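Side-chain contacts in A putative transcriptional regulator (Rhodococcus sp., PDB 2HKU), which probably binds DNA at regulatory sequences and controls transcription as a member of the TetR family: residues A[195-198]-A[199-203]; A[38-41]-A[42-46]. All blocks are in the same frame, centred on the assembly; numbering follows the deposited sequence.

In the fold
The two contacts are local ones at opposite ends of a TetR-type subunit. Contact 2 (38-41 with 42-46) starts helix 42-49, in the predicted helix-turn-helix, which probably binds DNA, whereas contact 1 (195-198 with 199-203) ends helix 190-201 of the C-terminal domain, where the second subunit packs against it. They lie on opposite sides of the chain's centre, with their own centres 39 Å apart and their nearest atoms about 25 Å apart, and do not touch. The side chain of Ala195 in contact 1 is about 3 Å from a bound 1,2-ethanediol, probably from the crystallisation liquor; it identifies no regulatory ligand.

Contact 1: residues A[195-198]-A[199-203]; sequences AVIF and ANLQI
Asn200 lies beside Val196 one turn further along helix 190-201, the two side chains pointing the same way. Asn200 CB rests 3.4 Å from Ile197 O. With CG anti to its own carbonyl carbon (chi1 -72°), the chain bends back over the preceding turn, and Asn200 CG comes 3.3 Å from Val196 O. At the tip, Asn200 OD1 is 3.9 Å from Val196 CG1. Asn200 ND2, 3.4 Å from Val196 O, is too poorly angled to bond; that oxygen receives Asn200 N at 2.8 Å. A short side chain with a flat amide fits beside Val196, touching Ala171 of helix 161-181 and Ala167 of the second subunit. Replacing Asn200 by an alanine removes the whole amide, which is likely to leave Val196 CG1 without its packing partner and open a gap near that Ala167.

Ile197 and Leu201 repeat the side-by-side pairing with apolar groups suited to a buried face, Ile197 CG2 meeting Leu201 CD1 at 3.6 Å. At the helix end, Gln202 N bonds to Phe198 O at 2.9 Å before the chain turns away with positive phi (40°). Ile203 CD1 then approaches the Phe198 ring obliquely.

Ile197 packs on Phe168 and Leu175 of helix 161-181, while Phe198 and Leu201 reach Thr96 of helix 92-104. Val196 and Ala199 meet Lys166 and Val163 of the second subunit, placing this helix end at the dimer interface.

Contact 2: residues A[38-41]-A[42-46]; sequences EGVP and ITQIC
Pro41 and Gln44 meet at an N-terminal helix cap, where the loop after helix 21-36 enters helix 42-49, the first helix of the predicted helix-turn-helix. Pro41 occupies the N-cap position. Proline suits this place because its ring restricts phi and because the start of a helix asks no helical hydrogen bond of the N-H it lacks, while its carbonyl remains available to the first turn. Pro41 O accepts Gln44 N at 3.2 Å, with the donor above the carbonyl plane, and Ile45 N more weakly at 3.4 Å. This one oxygen therefore receives two successive amides as the helix begins.

Gln44 points its CB toward the loop, and its side chain crosses that of Pro41 obliquely. The chain is extended beyond CG (chi2 175°), which carries the terminal amide far enough for Gln44 NE2 to come within 3.5 Å of Pro41 CD. The other branch of the same amide, Gln44 OE1, lies 3.8 Å from Val40 CG1, so one amide meets two loop residues. Gln44 is an exposed residue, and a polar end suits it.

Val40 CG1 also meets Ile45 CG1 at 3.8 Å, the two side chains crossing at about a right angle. The methyl is directed there by its position anti to the backbone N (chi1 173°). Both residues are buried and pack on Leu32 of helix 21-36, so branched apolar groups fit the inner side of the junction. Lys63 NZ donates hydrogen bonds to Val40 O and Glu38 O, tying the loop to helix 63-87.

The chemistry is divided: apolar contacts hold the inner face against the neighbouring helix, while the bonds to Pro41 O, one of them weak, mark the start of the next helix, leaving the amide of Gln44 beside carbon atoms rather than bonded to the loop.

Contact 1: residues A[195-198]-A[199-203]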
loop_
_atom_site.group_PDB
_atom_site.type_symbol
_atom_site.label_atom_id
_atom_site.label_comp_id
_atom_site.label_asym_id
_atom_site.label_seq_id
_atom_site.Cartn_x
_atom_site.Cartn_y
_atom_site.Cartn_z
ATOM N N ALA A 195 4.686 -0.909 -15.581
ATOM C CA ALA A 195 5.130 -2.234 -16.030
ATOM C C ALA A 195 4.807 -3.369 -15.024
ATOM O O ALA A 195 4.571 -4.506 -15.402
ATOM C CB ALA A 195 6.637 -2.217 -16.355
ATOM N N VAL A 196 4.799 -3.079 -13.729
ATOM C CA VAL A 196 4.414 -4.162 -12.741
ATOM C C VAL A 196 2.914 -4.529 -13.025
ATOM O O VAL A 196 2.571 -5.693 -13.071
ATOM C CB VAL A 196 4.618 -3.685 -11.229
ATOM C CG1 VAL A 196 3.814 -4.510 -10.277
ATOM C CG2 VAL A 196 6.178 -3.629 -10.801
ATOM N N ILE A 197 2.044 -3.537 -13.233
ATOM C CA ILE A 197 0.593 -3.858 -13.468
ATOM C C ILE A 197 0.469 -4.669 -14.756
ATOM O O ILE A 197 -0.168 -5.720 -14.747
ATOM C CB ILE A 197 -0.325 -2.633 -13.528
ATOM C CG1 ILE A 197 -0.383 -1.823 -12.204
ATOM C CG2 ILE A 197 -1.784 -3.030 -13.979
ATOM C CD1 ILE A 197 -1.033 -2.567 -11.011
ATOM N N PHE A 198 1.151 -4.226 -15.840
ATOM C CA PHE A 198 1.242 -5.115 -17.039
ATOM C C PHE A 198 1.735 -6.553 -16.840
ATOM O O PHE A 198 1.177 -7.499 -17.427
ATOM C CB PHE A 198 1.917 -4.376 -18.200
ATOM C CG PHE A 198 1.017 -3.343 -18.813
ATOM C CD1 PHE A 198 0.014 -3.738 -19.717
ATOM C CD2 PHE A 198 1.118 -2.018 -18.474
ATOM C CE1 PHE A 198 -0.869 -2.816 -20.294
ATOM C CE2 PHE A 198 0.237 -1.050 -19.031
ATOM C CZ PHE A 198 -0.756 -1.469 -19.950
ATOM N N ALA A 199 2.787 -6.748 -16.030
ATOM C CA ALA A 199 3.215 -8.079 -15.665
ATOM C C ALA A 199 2.225 -8.814 -14.815
ATOM O O ALA A 199 2.122 -10.057 -14.930
ATOM C CB ALA A 199 4.595 -8.040 -14.957
ATOM N N ASN A 200 1.475 -8.101 -13.953
ATOM C CA ASN A 200 0.432 -8.770 -13.147
ATOM C C ASN A 200 -0.726 -9.288 -14.029
ATOM O O ASN A 200 -1.290 -10.302 -13.741
ATOM C CB ASN A 200 -0.185 -7.793 -12.106
ATOM C CG ASN A 200 0.765 -7.450 -10.949
ATOM O OD1 ASN A 200 0.497 -6.520 -10.169
ATOM N ND2 ASN A 200 1.831 -8.158 -10.833
ATOM N N LEU A 201 -1.095 -8.518 -15.055
ATOM C CA LEU A 201 -2.270 -8.826 -15.907
ATOM C C LEU A 201 -1.899 -9.808 -17.030
ATOM O O LEU A 201 -2.745 -10.599 -17.437
ATOM C CB LEU A 201 -2.819 -7.542 -16.493
ATOM C CG LEU A 201 -3.411 -6.585 -15.439
ATOM C CD1 LEU A 201 -3.750 -5.247 -16.029
ATOM C CD2 LEU A 201 -4.650 -7.278 -14.849
ATOM N N GLN A 202 -0.635 -9.735 -17.491
ATOM C CA GLN A 202 -0.063 -10.553 -18.594
ATOM C C GLN A 202 -1.118 -10.699 -19.740
ATOM O O GLN A 202 -1.718 -11.739 -19.897
ATOM C CB GLN A 202 0.382 -11.897 -18.022
ATOM C CG GLN A 202 1.611 -12.496 -18.690
ATOM C CD GLN A 202 2.832 -11.537 -18.662
ATOM O OE1 GLN A 202 3.146 -10.905 -19.684
ATOM N NE2 GLN A 202 3.501 -11.412 -17.488
ATOM N N ILE A 203 -1.393 -9.605 -20.427
ATOM C CA ILE A 203 -2.482 -9.486 -21.381
ATOM C C ILE A 203 -1.843 -9.868 -22.723
ATOM O O ILE A 203 -0.918 -9.155 -23.156
ATOM C CB ILE A 203 -2.936 -8.012 -21.547
ATOM C CG1 ILE A 203 -3.418 -7.401 -20.236
ATOM C CG2 ILE A 203 -4.063 -7.899 -22.641
ATOM C CD1 ILE A 203 -3.813 -5.949 -20.372
#

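Contact 2: residues A[38-41]-A[42-46]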
loop_
_atom_site.group_PDB
_atom_site.type_symbol
_atom_site.label_atom_id
_atom_site.label_comp_id
_atom_site.label_asym_id
_atom_site.label_seq_id
_atom_site.Cartn_x
_atom_site.Cartn_y
_atom_site.Cartn_z
ATOM N N GLU A 38 -2.678 15.079 6.279
ATOM C CA GLU A 38 -3.573 15.221 7.366
ATOM C C GLU A 38 -3.208 16.276 8.431
ATOM O O GLU A 38 -4.104 16.807 9.094
ATOM C CB GLU A 38 -3.730 13.868 8.038
ATOM C CG GLU A 38 -5.069 13.866 8.738
ATOM C CD GLU A 38 -5.018 13.283 10.079
ATOM O OE1 GLU A 38 -4.566 12.098 10.156
ATOM O OE2 GLU A 38 -5.454 14.025 11.014
ATOM N N GLY A 39 -1.900 16.609 8.559
ATOM C CA GLY A 39 -1.466 17.651 9.493
ATOM C C GLY A 39 -1.840 19.125 9.254
ATOM O O GLY A 39 -1.673 19.972 10.167
ATOM N N VAL A 40 -2.318 19.468 8.057
ATOM C CA VAL A 40 -2.924 20.804 7.783
ATOM C C VAL A 40 -3.864 21.223 8.891
ATOM O O VAL A 40 -4.843 20.485 9.167
ATOM C CB VAL A 40 -3.787 20.755 6.507
ATOM C CG1 VAL A 40 -4.616 22.132 6.271
ATOM C CG2 VAL A 40 -2.931 20.500 5.331
ATOM N N PRO A 41 -3.588 22.373 9.579
ATOM C CA PRO A 41 -4.579 22.722 10.587
ATOM C C PRO A 41 -5.975 23.008 10.046
ATOM O O PRO A 41 -6.146 23.596 9.002
ATOM C CB PRO A 41 -3.995 23.973 11.281
ATOM C CG PRO A 41 -2.541 24.008 10.957
ATOM C CD PRO A 41 -2.443 23.321 9.564
ATOM N N ILE A 42 -6.977 22.627 10.810
ATOM C CA ILE A 42 -8.341 23.047 10.491
ATOM C C ILE A 42 -8.556 24.561 10.188
ATOM O O ILE A 42 -9.259 24.900 9.229
ATOM C CB ILE A 42 -9.359 22.471 11.565
ATOM C CG1 ILE A 42 -10.730 22.294 10.943
ATOM C CG2 ILE A 42 -9.373 23.303 12.851
ATOM C CD1 ILE A 42 -10.621 21.429 9.581
ATOM N N THR A 43 -7.896 25.447 10.952
ATOM C CA THR A 43 -7.992 26.942 10.782
ATOM C C THR A 43 -7.589 27.431 9.374
ATOM O O THR A 43 -8.109 28.437 8.841
ATOM C CB THR A 43 -7.140 27.730 11.858
ATOM O OG1 THR A 43 -5.759 27.290 11.851
ATOM C CG2 THR A 43 -7.725 27.579 13.295
ATOM N N GLN A 44 -6.656 26.722 8.777
ATOM C CA GLN A 44 -6.193 27.008 7.444
ATOM C C GLN A 44 -7.191 26.564 6.402
ATOM O O GLN A 44 -7.292 27.189 5.368
ATOM C CB GLN A 44 -4.972 26.188 7.230
ATOM C CG GLN A 44 -3.933 26.837 6.451
ATOM C CD GLN A 44 -2.716 25.973 6.397
ATOM O OE1 GLN A 44 -2.529 25.221 5.460
ATOM N NE2 GLN A 44 -1.883 26.063 7.415
ATOM N N ILE A 45 -7.869 25.422 6.649
ATOM C CA ILE A 45 -8.983 24.961 5.813
ATOM C C ILE A 45 -10.149 25.953 5.910
ATOM O O ILE A 45 -10.728 26.311 4.910
ATOM C CB ILE A 45 -9.425 23.475 6.139
ATOM C CG1 ILE A 45 -8.374 22.485 5.596
ATOM C CG2 ILE A 45 -10.789 23.160 5.577
ATOM C CD1 ILE A 45 -8.378 21.061 6.284
ATOM N N CYS A 46 -10.469 26.365 7.128
ATOM C CA CYS A 46 -11.531 27.319 7.396
ATOM C C CYS A 46 -11.212 28.683 6.785
ATOM O O CYS A 46 -12.106 29.319 6.200
ATOM C CB CYS A 46 -11.767 27.443 8.894
ATOM S SG CYS A 46 -12.521 25.971 9.602
#